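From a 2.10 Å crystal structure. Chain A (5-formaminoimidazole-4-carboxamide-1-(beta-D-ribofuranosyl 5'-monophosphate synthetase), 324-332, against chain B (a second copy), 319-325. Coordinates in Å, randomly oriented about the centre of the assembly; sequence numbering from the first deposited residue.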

# COMPACT_ATOMS: atom_id res chain seq x y z
N ASN A 324 -9.62 -4.03 11.11
CA ASN A 324 -8.67 -4.07 10.01
C ASN A 324 -9.42 -3.86 8.70
O ASN A 324 -8.93 -4.25 7.64
CB ASN A 324 -7.98 -5.43 9.96
CG ASN A 324 -8.96 -6.57 9.84
OD1 ASN A 324 -10.04 -6.52 10.44
ND2 ASN A 324 -8.61 -7.59 9.07
N GLY A 325 -10.59 -3.25 8.80
CA GLY A 325 -11.46 -3.06 7.65
C GLY A 325 -12.36 -4.27 7.43
O GLY A 325 -12.09 -5.35 7.95
N GLY A 326 -13.42 -4.08 6.67
CA GLY A 326 -14.33 -5.19 6.37
C GLY A 326 -14.72 -5.16 4.90
O GLY A 326 -14.29 -4.27 4.18
N PRO A 327 -15.50 -6.15 4.45
CA PRO A 327 -15.99 -6.23 3.06
C PRO A 327 -16.75 -5.00 2.57
O PRO A 327 -16.63 -4.63 1.40
CB PRO A 327 -16.92 -7.47 3.08
CG PRO A 327 -16.39 -8.31 4.20
CD PRO A 327 -15.88 -7.34 5.24
N TYR A 328 -17.53 -4.37 3.45
CA TYR A 328 -18.27 -3.15 3.08
C TYR A 328 -17.41 -1.88 3.15
O TYR A 328 -17.45 -1.05 2.24
CB TYR A 328 -19.52 -3.00 3.96
CG TYR A 328 -20.51 -4.13 3.74
CD1 TYR A 328 -21.17 -4.27 2.53
CD2 TYR A 328 -20.76 -5.07 4.74
CE1 TYR A 328 -22.07 -5.31 2.31
CE2 TYR A 328 -21.66 -6.12 4.54
CZ TYR A 328 -22.31 -6.23 3.32
OH TYR A 328 -23.20 -7.26 3.11
N SER A 329 -16.63 -1.73 4.22
CA SER A 329 -15.81 -0.52 4.40
C SER A 329 -14.72 -0.42 3.32
O SER A 329 -14.31 0.68 2.96
CB SER A 329 -15.24 -0.44 5.83
OG SER A 329 -14.12 -1.28 6.01
N PHE A 330 -14.30 -1.56 2.79
CA PHE A 330 -13.33 -1.65 1.69
C PHE A 330 -13.82 -1.01 0.39
O PHE A 330 -13.01 -0.48 -0.38
CB PHE A 330 -13.02 -3.12 1.40
CG PHE A 330 -12.00 -3.34 0.31
CD1 PHE A 330 -10.65 -3.23 0.57
CD2 PHE A 330 -12.40 -3.71 -0.97
CE1 PHE A 330 -9.70 -3.46 -0.43
CE2 PHE A 330 -11.47 -3.93 -1.97
CZ PHE A 330 -10.12 -3.80 -1.70
N LEU A 331 -15.12 -1.07 0.13
CA LEU A 331 -15.62 -0.69 -1.19
C LEU A 331 -15.42 0.79 -1.53
O LEU A 331 -15.23 1.13 -2.69
CB LEU A 331 -17.09 -1.07 -1.37
CG LEU A 331 -17.42 -2.56 -1.25
CD1 LEU A 331 -18.92 -2.75 -1.16
CD2 LEU A 331 -16.85 -3.34 -2.43
N TYR A 332 -15.47 1.65 -0.51
CA TYR A 332 -15.36 3.09 -0.73
C TYR A 332 -14.07 3.51 -1.44
O TYR A 332 -14.12 4.22 -2.45
CB TYR A 332 -15.51 3.86 0.60
CG TYR A 332 -16.88 3.65 1.23
CD1 TYR A 332 -18.02 4.22 0.68
CD2 TYR A 332 -17.02 2.86 2.37
CE1 TYR A 332 -19.27 4.03 1.25
CE2 TYR A 332 -18.27 2.65 2.95
CZ TYR A 332 -19.38 3.24 2.39
OH TYR A 332 -20.62 3.04 2.95
N THR B 319 -19.10 -15.23 -2.22
CA THR B 319 -17.90 -14.43 -2.49
C THR B 319 -17.96 -13.06 -1.82
O THR B 319 -16.94 -12.41 -1.61
CB THR B 319 -17.61 -14.26 -4.00
OG1 THR B 319 -18.77 -13.75 -4.67
CG2 THR B 319 -17.23 -15.58 -4.61
N ASN B 320 -19.17 -12.64 -1.47
CA ASN B 320 -19.36 -11.39 -0.75
C ASN B 320 -18.63 -11.36 0.60
O ASN B 320 -18.26 -10.30 1.09
CB ASN B 320 -20.85 -11.08 -0.57
CG ASN B 320 -21.56 -10.88 -1.90
OD1 ASN B 320 -20.92 -10.60 -2.91
ND2 ASN B 320 -22.88 -11.03 -1.91
N SER B 321 -18.42 -12.53 1.19
CA SER B 321 -17.73 -12.61 2.47
C SER B 321 -16.28 -12.14 2.40
O SER B 321 -15.72 -11.75 3.43
CB SER B 321 -17.78 -14.04 3.05
OG SER B 321 -17.17 -14.95 2.16
N PHE B 322 -15.65 -12.21 1.22
CA PHE B 322 -14.30 -11.67 1.06
C PHE B 322 -14.16 -10.56 -0.00
O PHE B 322 -13.27 -10.61 -0.85
CB PHE B 322 -13.24 -12.78 0.88
CG PHE B 322 -13.45 -13.67 -0.31
CD1 PHE B 322 -14.47 -14.61 -0.33
CD2 PHE B 322 -12.61 -13.59 -1.41
CE1 PHE B 322 -14.66 -15.45 -1.42
CE2 PHE B 322 -12.79 -14.41 -2.50
CZ PHE B 322 -13.82 -15.35 -2.51
N MET B 323 -15.03 -9.56 0.06
CA MET B 323 -14.95 -8.45 -0.89
C MET B 323 -13.69 -7.62 -0.66
O MET B 323 -13.24 -6.89 -1.55
CB MET B 323 -16.19 -7.56 -0.79
CG MET B 323 -17.48 -8.26 -1.20
SD MET B 323 -18.82 -7.12 -1.56
CE MET B 323 -19.19 -6.44 0.05
N ASN B 324 -13.13 -7.72 0.55
CA ASN B 324 -11.93 -6.99 0.92
C ASN B 324 -10.75 -7.93 0.93
O ASN B 324 -9.74 -7.67 1.58
CB ASN B 324 -12.09 -6.39 2.32
CG ASN B 324 -12.40 -7.44 3.35
OD1 ASN B 324 -13.13 -8.39 3.07
ND2 ASN B 324 -11.83 -7.30 4.54
N GLY B 325 -10.89 -9.04 0.20
CA GLY B 325 -9.88 -10.08 0.18
C GLY B 325 -10.09 -11.07 1.31
O GLY B 325 -10.80 -10.78 2.28
O HOH W 1 -10.15 -5.09 4.84

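The contact, which buries 393 Å² summed over both sides, centres on B:Met323, whose CA-to-CB bond points toward chain A and whose side chain (m, t, m) ends in a methyl group packed mainly against apolar side-chain atoms. The long, unbranched chain carries B:Met323 CE to 3.9 Å from A:Pro327 CB, 3.8 Å from A:Tyr328 CE1 and 3.9 Å from A:Leu331 CD1, all van der Waals distances; it also lies 3.4 Å from A:Pro327 O. A:Tyr328 begins with CA-to-CB directed away, yet its ring still reaches the methyl, while its hydroxyl is hydrogen-bonded elsewhere in the structure.

Beside this centre, the A:Phe330 ring (chi1 t) offers a face to B:Asn324 CA, 3.9 Å from the ring centroid and 18° off the normal, a CH-pi contact. A:Pro327, compact and rigid, packs against polar atoms as well, its CG 3.6 Å from B:Ser321 O and 3.5 Å from B:Asn324 OD1.

At the polar edge no direct hydrogen bond joins the stretches. Instead, a water accepts from B:Asn324 ND2 (2.8 Å from the water O) and donates to A:Asn324 O (3.2 Å from it), so one N-H of the B:Asn324 amide is bridged to chain A's backbone. Nearby, A:Gly326 N donates to A:Ser329 OG (3.0 Å). At A:Gly325 a CB would jam against the preceding carbonyl O; at A:Gly326, A:Pro327 CD would crowd it.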